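Tyrosine-protein phosphatase non-receptor type 18 (Homo sapiens, PDB 2OC3) removes phosphate from phosphotyrosine in proteins, acting on autophosphorylated tyrosine kinases, through a non-receptor protein tyrosine phosphatase catalytic domain. Local coordinates at residues 175-180 with 192-197; 209-214 with 241-246. All coordinates share one frame; numbering follows the deposited sequence. Where two conformers were deposited one is given.

Contact 1 (175-180 with 192-197); sequences IMLRTL and YQLQYM
Arg178 reaches across to Gln193 and Gln195 and binds both side-chain oxygens near the plane of its guanidinium. Arg178 NH1 gives one N-H to Gln193 OE1 at 2.8 Å and another to Gln195 OE1 at 2.9 Å. NH2 of Arg178 also turns to Gln195 OE1, at 3.1 Å and with a more bent N-H...O angle of 141°, so that this one oxygen is gripped by both terminal nitrogens. A water adds a further donor to Gln195 OE1. The Arg178 chain runs extended from CG to NE, alongside Gln193 and pointing the same way, while in one of its two conformers Met176 CG lies over the centre of one guanidinium face of Arg178, 3.8 Å above its plane.

Beneath this network lies a beta hairpin, strands 175-184 and 187-196 of the central mixed sheet of the phosphatase domain. Paired backbone bonds join Met176 with Gln195 and Arg178 with Gln193; the N-H of Arg178 meets Gln193 O at 170°. On the sheet face bearing Leu177 and Leu194, the methyl CD2 of Leu194 sits between Leu177 CD1, at 3.7 Å, and Ile175 CG2, at 3.9 Å. Thr179 lies side by side with Tyr192, its OG1 3.4 Å from ring atom CE1. Helix 209-222 covers this face, with Leu221 touching Leu177 and Tyr192.

Farther out, Arg178, Gln193 and Gln195 each have a further partner. Arg178 NE forms a salt bridge with Glu168 of the adjoining strand 161-170, and Trp149 makes a cation-pi contact with the same arginine. Replacing Arg178 by alanine would probably leave the two glutamine oxygens without these N-H donors and Glu168 without its charged mate. The amide nitrogens of Gln193 and Gln195 bond to Tyr148 OH and Cys135 O, which helps to fix the turn of their amides.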
loop_
_atom_site.group_PDB
_atom_site.type_symbol
_atom_site.label_atom_id
_atom_site.label_comp_id
_atom_site.label_asym_id
_atom_site.label_seq_id
_atom_site.Cartn_x
_atom_site.Cartn_y
_atom_site.Cartn_z
ATOM N N ILE A 175 -15.803 4.312 -1.898
ATOM C CA ILE A 175 -14.658 4.216 -2.810
ATOM C C ILE A 175 -14.803 5.155 -3.994
ATOM O O ILE A 175 -15.824 5.073 -4.736
ATOM C CB ILE A 175 -14.493 2.791 -3.402
ATOM C CG1 ILE A 175 -14.434 1.731 -2.312
ATOM C CG2 ILE A 175 -13.256 2.699 -4.282
ATOM C CD1 ILE A 175 -13.380 1.832 -1.285
ATOM N N MET A 176 -13.795 6.005 -4.177
ATOM C CA MET A 176 -13.655 6.921 -5.305
ATOM C C MET A 176 -12.649 6.327 -6.291
ATOM O O MET A 176 -11.595 5.801 -5.871
ATOM C CB MET A 176 -13.177 8.276 -4.799
ATOM C CG MET A 176 -12.584 9.192 -5.821
ATOM S SD MET A 176 -13.791 9.739 -6.995
ATOM C CE MET A 176 -14.612 10.985 -6.047
ATOM N N LEU A 177 -12.921 6.443 -7.588
ATOM C CA LEU A 177 -11.984 6.083 -8.665
ATOM C C LEU A 177 -11.720 7.323 -9.474
ATOM O O LEU A 177 -12.631 7.865 -10.087
ATOM C CB LEU A 177 -12.568 5.015 -9.563
ATOM C CG LEU A 177 -11.726 4.625 -10.806
ATOM C CD1 LEU A 177 -10.374 4.057 -10.480
ATOM C CD2 LEU A 177 -12.469 3.635 -11.724
ATOM N N ARG A 178 -10.461 7.799 -9.515
ATOM C CA ARG A 178 -10.025 8.877 -10.344
ATOM C C ARG A 178 -9.210 8.366 -11.516
ATOM O O ARG A 178 -8.318 7.541 -11.356
ATOM C CB ARG A 178 -9.199 9.888 -9.554
ATOM C CG ARG A 178 -9.896 10.450 -8.310
ATOM C CD ARG A 178 -9.226 11.679 -7.760
ATOM N NE ARG A 178 -9.997 12.242 -6.639
ATOM C CZ ARG A 178 -9.905 11.803 -5.390
ATOM N NH1 ARG A 178 -9.044 10.875 -5.060
ATOM N NH2 ARG A 178 -10.673 12.317 -4.425
ATOM N N THR A 179 -9.497 8.874 -12.700
ATOM C CA THR A 179 -8.777 8.558 -13.900
ATOM C C THR A 179 -7.905 9.773 -14.146
ATOM O O THR A 179 -8.417 10.905 -14.338
ATOM C CB THR A 179 -9.763 8.373 -15.079
ATOM O OG1 THR A 179 -10.724 7.359 -14.726
ATOM C CG2 THR A 179 -9.024 7.979 -16.355
ATOM N N LEU A 180 -6.585 9.568 -14.120
ATOM C CA LEU A 180 -5.637 10.638 -14.213
ATOM C C LEU A 180 -4.846 10.498 -15.499
ATOM O O LEU A 180 -4.601 9.382 -15.962
ATOM C CB LEU A 180 -4.640 10.561 -13.048
ATOM C CG LEU A 180 -5.238 10.592 -11.657
ATOM C CD1 LEU A 180 -4.130 10.466 -10.553
ATOM C CD2 LEU A 180 -6.007 11.902 -11.461
ATOM N N TYR A 192 -4.736 5.207 -12.805
ATOM C CA TYR A 192 -5.959 5.140 -12.020
ATOM C C TYR A 192 -5.645 5.199 -10.553
ATOM O O TYR A 192 -4.723 4.486 -10.110
ATOM C CB TYR A 192 -6.707 3.850 -12.337
ATOM C CG TYR A 192 -7.272 3.822 -13.765
ATOM C CD1 TYR A 192 -8.501 4.395 -14.029
ATOM C CD2 TYR A 192 -6.582 3.266 -14.818
ATOM C CE1 TYR A 192 -9.044 4.418 -15.320
ATOM C CE2 TYR A 192 -7.113 3.280 -16.151
ATOM C CZ TYR A 192 -8.357 3.853 -16.362
ATOM O OH TYR A 192 -8.915 3.883 -17.650
ATOM N N GLN A 193 -6.406 5.996 -9.812
ATOM C CA GLN A 193 -6.272 6.077 -8.349
ATOM C C GLN A 193 -7.577 5.723 -7.680
ATOM O O GLN A 193 -8.629 6.318 -7.983
ATOM C CB GLN A 193 -5.876 7.481 -7.937
ATOM C CG GLN A 193 -5.637 7.670 -6.422
ATOM C CD GLN A 193 -6.173 8.969 -5.869
ATOM O OE1 GLN A 193 -7.011 9.611 -6.491
ATOM N NE2 GLN A 193 -5.658 9.396 -4.716
ATOM N N LEU A 194 -7.525 4.730 -6.809
ATOM C CA LEU A 194 -8.652 4.356 -6.021
ATOM C C LEU A 194 -8.440 4.873 -4.624
ATOM O O LEU A 194 -7.364 4.667 -4.084
ATOM C CB LEU A 194 -8.818 2.862 -5.995
ATOM C CG LEU A 194 -9.313 2.187 -7.276
ATOM C CD1 LEU A 194 -8.775 0.735 -7.462
ATOM C CD2 LEU A 194 -10.817 2.211 -7.319
ATOM N N GLN A 195 -9.431 5.552 -4.052
ATOM C CA GLN A 195 -9.288 6.141 -2.727
ATOM C C GLN A 195 -10.408 5.639 -1.848
ATOM O O GLN A 195 -11.571 5.751 -2.190
ATOM C CB GLN A 195 -9.321 7.676 -2.771
ATOM C CG GLN A 195 -8.975 8.266 -1.377
ATOM C CD GLN A 195 -9.105 9.760 -1.270
ATOM O OE1 GLN A 195 -9.431 10.454 -2.245
ATOM N NE2 GLN A 195 -8.848 10.277 -0.057
ATOM N N TYR A 196 -10.062 5.039 -0.726
ATOM C CA TYR A 196 -11.002 4.604 0.305
ATOM C C TYR A 196 -11.305 5.855 1.139
ATOM O O TYR A 196 -10.377 6.542 1.610
ATOM C CB TYR A 196 -10.376 3.478 1.172
ATOM C CG TYR A 196 -11.415 2.710 1.914
ATOM C CD1 TYR A 196 -11.834 1.485 1.462
ATOM C CD2 TYR A 196 -12.039 3.224 3.043
ATOM C CE1 TYR A 196 -12.856 0.790 2.110
ATOM C CE2 TYR A 196 -13.054 2.548 3.683
ATOM C CZ TYR A 196 -13.454 1.333 3.217
ATOM O OH TYR A 196 -14.504 0.656 3.856
ATOM N N MET A 197 -12.604 6.181 1.262
ATOM C CA MET A 197 -13.028 7.524 1.677
ATOM C C MET A 197 -13.528 7.639 3.112
ATOM O O MET A 197 -13.733 8.764 3.564
ATOM C CB MET A 197 -14.150 8.043 0.742
ATOM C CG MET A 197 -13.752 8.049 -0.708
ATOM S SD MET A 197 -12.351 9.079 -1.115
ATOM C CE MET A 197 -13.142 10.704 -0.944
HETATM O O HOH W 1 -10.472 13.071 -1.778
#

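Contact 2 (209-214 with 241-246); sequences DHMLAM and GVLCTV
Met211 supplies most of the apolar contact with Val242, Leu243 and Val246, and no hydrogen bond crosses between the helices. The CB of Met211 points toward helix 238-254, and a chi1 of 178° sets CG anti to the backbone N; the chain bends only at its last torsion. Met211 CG lies 3.5 Å from Leu243 CD2. Farther along, Met211 SD is 3.7 Å from Val242 CG1, and the terminal CE of Met211 is 3.9 Å from Val246 CG2. Two lesser contacts complete the set: Leu212 CD2 meets Val246 CG1 at 3.9 Å, the two side chains crossing at about a right angle, and Met214 SD approaches Leu243 CD2 more distantly, at 4.2 Å.

Within helix 238-254, Gly241 O accepts both the backbone N-H of Thr245 and its hydroxyl, OG1 at 2.8 Å, from opposite faces of the carbonyl plane.

The segment axes are 10.8 Å apart and inclined at 65°, a separation bridged by long side chains. Phe287 and Thr291 of helix 282-296 also touch Met211. Helix 238-254 follows the phosphate-binding loop of the classical tyrosine phosphatase fold, whose Cys233 is the predicted phosphocysteine nucleophile, and helix 209-222 packs against its first turns.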
loop_
_atom_site.group_PDB
_atom_site.type_symbol
_atom_site.label_atom_id
_atom_site.label_comp_id
_atom_site.label_asym_id
_atom_site.label_seq_id
_atom_site.Cartn_x
_atom_site.Cartn_y
_atom_site.Cartn_z
ATOM N N ASP A 209 -16.902 -5.455 2.642
ATOM C CA ASP A 209 -17.402 -5.499 1.279
ATOM C C ASP A 209 -16.799 -4.448 0.370
ATOM O O ASP A 209 -16.419 -4.722 -0.733
ATOM C CB ASP A 209 -18.934 -5.400 1.279
ATOM C CG ASP A 209 -19.580 -6.572 1.999
ATOM O OD1 ASP A 209 -19.884 -7.583 1.336
ATOM O OD2 ASP A 209 -19.768 -6.476 3.234
ATOM N N HIS A 210 -16.773 -3.209 0.834
ATOM C CA HIS A 210 -16.370 -2.135 -0.080
ATOM C C HIS A 210 -14.867 -2.157 -0.320
ATOM O O HIS A 210 -14.407 -1.838 -1.419
ATOM C CB HIS A 210 -16.939 -0.793 0.390
ATOM C CG HIS A 210 -18.431 -0.749 0.262
ATOM N ND1 HIS A 210 -19.224 0.169 0.915
ATOM C CD2 HIS A 210 -19.275 -1.560 -0.420
ATOM C CE1 HIS A 210 -20.497 -0.076 0.633
ATOM N NE2 HIS A 210 -20.560 -1.119 -0.175
ATOM N N MET A 211 -14.099 -2.542 0.680
ATOM C CA MET A 211 -12.662 -2.742 0.463
ATOM C C MET A 211 -12.421 -3.857 -0.549
ATOM O O MET A 211 -11.542 -3.750 -1.418
ATOM C CB MET A 211 -11.937 -3.077 1.761
ATOM C CG MET A 211 -10.451 -3.330 1.559
ATOM S SD MET A 211 -9.615 -3.830 3.102
ATOM C CE MET A 211 -10.452 -5.355 3.481
ATOM N N LEU A 212 -13.178 -4.966 -0.449
ATOM C CA LEU A 212 -13.039 -6.019 -1.464
ATOM C C LEU A 212 -13.350 -5.490 -2.869
ATOM O O LEU A 212 -12.676 -5.843 -3.846
ATOM C CB LEU A 212 -13.964 -7.205 -1.143
ATOM C CG LEU A 212 -13.401 -8.154 -0.125
ATOM C CD1 LEU A 212 -14.486 -9.147 0.309
ATOM C CD2 LEU A 212 -12.194 -8.911 -0.722
ATOM N N ALA A 213 -14.402 -4.677 -2.987
ATOM C CA ALA A 213 -14.779 -4.037 -4.253
ATOM C C ALA A 213 -13.607 -3.209 -4.795
ATOM O O ALA A 213 -13.321 -3.196 -5.982
ATOM C CB ALA A 213 -16.008 -3.148 -4.054
ATOM N N MET A 214 -12.910 -2.526 -3.888
ATOM C CA MET A 214 -11.740 -1.704 -4.272
ATOM C C MET A 214 -10.633 -2.576 -4.877
ATOM O O MET A 214 -10.042 -2.210 -5.887
ATOM C CB MET A 214 -11.257 -0.933 -3.047
ATOM C CG MET A 214 -10.131 0.011 -3.310
ATOM S SD MET A 214 -9.399 0.562 -1.719
ATOM C CE MET A 214 -8.370 1.957 -2.254
ATOM N N GLY A 241 -0.922 -2.466 4.757
ATOM C CA GLY A 241 -0.689 -3.909 4.900
ATOM C C GLY A 241 -1.948 -4.740 4.809
ATOM O O GLY A 241 -1.915 -5.844 4.257
ATOM N N VAL A 242 -3.073 -4.208 5.270
ATOM C CA VAL A 242 -4.353 -4.907 5.087
ATOM C C VAL A 242 -4.628 -5.055 3.593
ATOM O O VAL A 242 -4.928 -6.153 3.122
ATOM C CB VAL A 242 -5.518 -4.195 5.792
ATOM C CG1 VAL A 242 -6.860 -4.817 5.362
ATOM C CG2 VAL A 242 -5.327 -4.291 7.300
ATOM N N LEU A 243 -4.562 -3.965 2.831
ATOM C CA LEU A 243 -4.854 -4.026 1.403
ATOM C C LEU A 243 -3.939 -4.987 0.662
ATOM O O LEU A 243 -4.402 -5.765 -0.186
ATOM C CB LEU A 243 -4.758 -2.658 0.735
ATOM C CG LEU A 243 -5.907 -1.701 1.015
ATOM C CD1 LEU A 243 -5.695 -0.369 0.378
ATOM C CD2 LEU A 243 -7.274 -2.245 0.542
ATOM N N CYS A 244 -2.632 -4.930 0.941
ATOM C CA CYS A 244 -1.685 -5.806 0.232
ATOM C C CYS A 244 -1.964 -7.255 0.569
ATOM O O CYS A 244 -1.892 -8.145 -0.315
ATOM C CB CYS A 244 -0.234 -5.478 0.557
ATOM S SG CYS A 244 0.291 -3.835 -0.081
ATOM N N THR A 245 -2.303 -7.534 1.818
ATOM C CA THR A 245 -2.548 -8.918 2.218
ATOM C C THR A 245 -3.844 -9.439 1.585
ATOM O O THR A 245 -3.898 -10.596 1.128
ATOM C CB THR A 245 -2.622 -9.068 3.751
ATOM O OG1 THR A 245 -1.390 -8.615 4.326
ATOM C CG2 THR A 245 -2.862 -10.529 4.131
ATOM N N VAL A 246 -4.887 -8.610 1.541
ATOM C CA VAL A 246 -6.141 -9.036 0.941
ATOM C C VAL A 246 -5.906 -9.369 -0.539
ATOM O O VAL A 246 -6.375 -10.393 -1.069
ATOM C CB VAL A 246 -7.218 -7.938 1.104
ATOM C CG1 VAL A 246 -8.467 -8.225 0.206
ATOM C CG2 VAL A 246 -7.590 -7.764 2.562
#

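Contact 1 and contact 2 meet through helix 209-222, which follows strand 187-196 in the chain and packs against it; their centres are 14 Å apart. Met214 CE lies 3.4 Å from Leu194 O, and Ile175 CG1 lies 3.7 Å from His210 O, while Tyr196 CE1 comes within 3.8 Å of Met211 N. The helix thus joins the hairpin of contact 1 to helix 238-254 of contact 2. Both contacts lie near Cys233, the predicted phosphocysteine nucleophile: the side chain of Tyr196 is about 9 Å from that of Cys233, and that of Leu243 about 7 Å. Arg239, a substrate-binding residue by similarity, lies about 7 Å from Tyr196 and about 5 Å from Val242, side chain to side chain.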